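Local coordinates for antibiotic biosynthesis monooxygenase family protein (Shewanella oneidensis, PDB 2BBE) that is of unproven function but belongs to the antibiotic biosynthesis monooxygenase family, and so may act as a monooxygenase, at the interface of chains A and B and the interface of chains A and C. Coordinates in Å, arbitrary orientation; residue numbers count along the deposited sequence, not the author numbering. Chains: chain A/B/C, hypothetical protein SO0527.

Contact 1: the interface of chains A and B. Residues chain A 7, 9, 104, 106; chain B 31, 52-54.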
# COMPACT_ATOMS: atom_id res chain seq x y z
N TYR A 7 -9.18 -7.04 -17.40
CA TYR A 7 -8.77 -5.89 -16.57
C TYR A 7 -9.84 -4.80 -16.56
O TYR A 7 -10.67 -4.73 -17.47
CB TYR A 7 -7.40 -5.31 -17.02
CG TYR A 7 -7.40 -4.61 -18.36
CD1 TYR A 7 -7.90 -3.31 -18.50
CD2 TYR A 7 -6.90 -5.26 -19.50
CE1 TYR A 7 -7.90 -2.67 -19.73
CE2 TYR A 7 -6.91 -4.62 -20.73
CZ TYR A 7 -7.41 -3.32 -20.84
OH TYR A 7 -7.43 -2.67 -22.05
N ILE A 9 -10.05 -0.49 -15.76
CA ILE A 9 -9.47 0.79 -15.36
C ILE A 9 -10.32 1.40 -14.23
O ILE A 9 -11.54 1.51 -14.34
CB ILE A 9 -9.35 1.75 -16.57
CG1 ILE A 9 -8.49 1.12 -17.69
CG2 ILE A 9 -8.74 3.12 -16.13
CD1 ILE A 9 -8.49 1.90 -19.02
N HIS A 104 -4.75 6.72 -14.32
CA HIS A 104 -5.72 5.83 -13.67
C HIS A 104 -5.11 4.44 -13.56
O HIS A 104 -4.40 3.98 -14.48
CB HIS A 104 -7.01 5.72 -14.49
CG HIS A 104 -7.83 6.96 -14.47
ND1 HIS A 104 -8.24 7.60 -15.62
CD2 HIS A 104 -8.34 7.69 -13.45
CE1 HIS A 104 -8.96 8.66 -15.31
NE2 HIS A 104 -9.03 8.74 -14.00
N VAL A 106 -4.95 0.43 -13.54
CA VAL A 106 -5.53 -0.74 -14.22
C VAL A 106 -5.50 -1.94 -13.26
O VAL A 106 -4.42 -2.39 -12.85
CB VAL A 106 -4.73 -1.12 -15.50
CG1 VAL A 106 -5.36 -2.36 -16.22
CG2 VAL A 106 -4.61 0.07 -16.43
N ILE B 31 -1.70 -2.55 -23.04
CA ILE B 31 -2.30 -2.67 -21.70
C ILE B 31 -2.55 -4.15 -21.42
O ILE B 31 -2.22 -4.64 -20.34
CB ILE B 31 -3.63 -1.86 -21.53
CG1 ILE B 31 -3.41 -0.34 -21.77
CG2 ILE B 31 -4.27 -2.10 -20.13
CD1 ILE B 31 -4.72 0.46 -22.04
N LEU B 52 -0.34 -1.48 -12.38
CA LEU B 52 -0.37 -0.97 -13.75
C LEU B 52 -1.25 0.28 -13.85
O LEU B 52 -2.26 0.40 -13.15
CB LEU B 52 -0.89 -2.08 -14.70
CG LEU B 52 -0.77 -1.84 -16.21
CD1 LEU B 52 0.71 -1.59 -16.64
CD2 LEU B 52 -1.38 -3.04 -16.96
N ASN B 53 -0.86 1.22 -14.71
CA ASN B 53 -1.46 2.55 -14.76
C ASN B 53 -1.49 3.04 -16.21
O ASN B 53 -0.52 2.84 -16.97
CB ASN B 53 -0.64 3.54 -13.91
CG ASN B 53 -0.38 3.03 -12.48
OD1 ASN B 53 0.60 2.30 -12.22
ND2 ASN B 53 -1.26 3.38 -11.58
N VAL B 54 -2.59 3.69 -16.60
CA VAL B 54 -2.71 4.30 -17.92
C VAL B 54 -2.73 5.82 -17.78
O VAL B 54 -3.46 6.38 -16.94
CB VAL B 54 -3.97 3.79 -18.71
CG1 VAL B 54 -3.75 2.35 -19.11
CG2 VAL B 54 -5.27 3.92 -17.86
O HOH W 1 -2.71 -2.46 -10.97

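Contact 2: the interface of chains A and C. Residues chain A 12-13, 45-46, 48, 69; chain C 12-13, 45-46, 48, 69.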
# COMPACT_ATOMS: atom_id res chain seq x y z
N GLN A 12 -11.86 6.50 -11.04
CA GLN A 12 -11.99 7.48 -9.95
C GLN A 12 -10.65 7.88 -9.33
O GLN A 12 -10.32 9.07 -9.27
CB GLN A 12 -12.95 6.97 -8.85
CG GLN A 12 -13.07 7.96 -7.68
CD GLN A 12 -13.81 7.41 -6.47
OE1 GLN A 12 -14.83 6.72 -6.63
NE2 GLN A 12 -13.31 7.72 -5.25
N GLN A 13 -9.90 6.90 -8.83
CA GLN A 13 -8.66 7.19 -8.11
C GLN A 13 -7.60 7.74 -9.05
O GLN A 13 -7.59 7.43 -10.25
CB GLN A 13 -8.17 5.95 -7.35
CG GLN A 13 -9.15 5.54 -6.23
CD GLN A 13 -8.70 4.28 -5.52
OE1 GLN A 13 -7.51 4.05 -5.37
NE2 GLN A 13 -9.66 3.46 -5.09
N ALA A 45 -7.05 14.34 3.88
CA ALA A 45 -8.12 13.33 3.93
C ALA A 45 -8.16 12.45 2.67
O ALA A 45 -8.44 11.25 2.75
CB ALA A 45 -9.46 14.01 4.14
N GLY A 46 -7.87 13.05 1.52
CA GLY A 46 -7.94 12.34 0.24
C GLY A 46 -6.61 11.81 -0.30
O GLY A 46 -6.58 11.27 -1.40
N ILE A 48 -3.94 8.98 -0.47
CA ILE A 48 -3.79 7.52 -0.21
C ILE A 48 -2.33 7.15 -0.05
O ILE A 48 -1.96 6.39 0.85
CB ILE A 48 -4.43 6.66 -1.36
CG1 ILE A 48 -5.94 6.91 -1.44
CG2 ILE A 48 -4.09 5.15 -1.22
CD1 ILE A 48 -6.59 6.33 -2.76
N VAL A 69 -7.70 9.85 -3.66
CA VAL A 69 -9.01 9.19 -3.79
C VAL A 69 -9.74 9.58 -5.09
O VAL A 69 -10.56 8.82 -5.61
CB VAL A 69 -9.90 9.46 -2.54
CG1 VAL A 69 -9.26 8.85 -1.28
CG2 VAL A 69 -10.15 10.94 -2.35
N GLN C 12 -12.10 10.58 6.81
CA GLN C 12 -12.80 10.20 5.58
C GLN C 12 -12.63 8.71 5.22
O GLN C 12 -13.61 8.00 5.04
CB GLN C 12 -12.36 11.08 4.38
CG GLN C 12 -13.04 10.66 3.07
CD GLN C 12 -12.48 11.34 1.83
OE1 GLN C 12 -12.18 12.54 1.86
NE2 GLN C 12 -12.34 10.57 0.72
N GLN C 13 -11.38 8.28 5.07
CA GLN C 13 -11.11 6.91 4.61
C GLN C 13 -11.52 5.89 5.67
O GLN C 13 -11.50 6.19 6.87
CB GLN C 13 -9.64 6.75 4.20
CG GLN C 13 -9.29 7.61 2.97
CD GLN C 13 -7.84 7.51 2.60
OE1 GLN C 13 -7.23 6.45 2.76
NE2 GLN C 13 -7.26 8.60 2.10
N ALA C 45 -14.50 1.02 -7.69
CA ALA C 45 -13.88 2.35 -7.82
C ALA C 45 -13.36 2.89 -6.47
O ALA C 45 -12.31 3.55 -6.42
CB ALA C 45 -14.86 3.33 -8.44
N GLY C 46 -14.09 2.61 -5.40
CA GLY C 46 -13.75 3.13 -4.07
C GLY C 46 -12.99 2.16 -3.16
O GLY C 46 -12.73 2.50 -2.00
N ILE C 48 -9.60 0.68 -1.92
CA ILE C 48 -8.15 0.99 -1.90
C ILE C 48 -7.33 -0.27 -1.65
O ILE C 48 -6.31 -0.49 -2.31
CB ILE C 48 -7.81 2.06 -0.80
CG1 ILE C 48 -8.50 3.39 -1.11
CG2 ILE C 48 -6.27 2.24 -0.61
CD1 ILE C 48 -8.46 4.40 0.10
N VAL C 69 -12.27 4.39 0.14
CA VAL C 69 -12.08 5.84 0.06
C VAL C 69 -12.96 6.60 1.08
O VAL C 69 -12.61 7.70 1.51
CB VAL C 69 -12.31 6.38 -1.38
CG1 VAL C 69 -11.26 5.78 -2.35
CG2 VAL C 69 -13.70 6.07 -1.86

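Contact 1: the interface of chains A and B
A:Val106 lies against B:Leu52 and B:Val54 where the C-terminal strand 97-107 of chain A pairs antiparallel with strand 47-55 of chain B. Subunits of the antibiotic biosynthesis monooxygenase family are ferredoxin-like and commonly dimerise through their sheets, and the A-B pair is probably such a dimer. CB of A:Val106 lies 3.7 Å from O of B:Leu52 and a little farther from its CB; the two side chains run side by side, pointing the same way. With CG1 anti to the backbone N (chi1 -179°), that methyl reaches toward CD2 of B:Leu52 and CG2 of B:Ile31, while CG2 turns to the other side and packs 3.6 Å from CG1 of B:Val54. The other methyl of B:Val54, CG2, meets CG2 and CD1 of A:Ile9, the two side chains crossing at about a right angle.

Underneath, the backbones are stitched together. A:His104 N donates to B:Val54 O, and B:Val54 N returns a bond of 2.8 Å to A:His104 O. A:Val106 N gives a nearly straight bond, 2.7 Å long, to B:Leu52 O, approaching from above the carbonyl plane. Water 1 bridges A:Val106 O and B:Leu52 N. At the far end, helix 27-35 of chain B brings B:Ile31 over one face of the A:Tyr7 ring: CG2 of B:Ile31 lies 3.4 Å from CZ of A:Tyr7, shifted from the ring centre toward this carbon that carries the hydroxyl, in a CH-pi contact.

Contact 2: the interface of chains A and C
A:Gln12 and C:Val69 meet tip to tip, and C:Gln12 and A:Val69 repeat the arrangement about the two-fold axis; these four residues bury the most surface in the patch. With CG anti to the backbone N (chi1 178°) and the chain extended beyond it, A:Gln12 carries its amide NE2 to 3.8 Å from CG2 of C:Val69. Within chain A, NE2 of A:Gln12 also donates to the backbone O of A:Val69 at 3.0 Å, with that oxygen close to the amide plane; the bond fixes the amide's rotation and ties the two buried residues of one chain together. The other branch of that amide, OE1, faces CB of C:Ala45.

The valines also meet across the axis, CG1 of A:Val69 standing 3.8 Å from CG1 of C:Val69. Beside them A:Ile48 and C:Ile48 point at each other, their CG2 methyls 3.7 Å apart and their CD1 tips also in contact. Flanking this apolar centre, A:Gln13 NE2 donates to C:Ala45 O at 3.0 Å, moderately bent with an angle of 149° at the hydrogen, the acceptor tilted from the amide plane. C:Gln13 does the same to A:Ala45 O.

In each chain this two-fold contact, which may help build the deposited tetramer, gathers loops and strand ends: A:Gln12 and A:Gln13 just before strand 14-22, A:Ala45 and A:Gly46 leading into strand 47-55 with A:Ile48 near its start, and A:Val69 directly after strand 61-68.

The C-alpha centres of contact 1 and contact 2 lie about 17 Å apart. Strand 47-55 belongs to both, in chain B for contact 1 and in chains A and C for contact 2; by the two-fold twin, each subunit uses its later part in the first and its start in the second. The short stretch from A:Ile9 to A:Gln13 likewise links the two on chain A. Contact 1 relies on backbone pairing between subunits, whereas contact 2 joins loops and strand ends, mostly through side chains. Because they use different residues, chain A takes part in both at once; whether the deposited tetramer forms in solution the structure alone does not show.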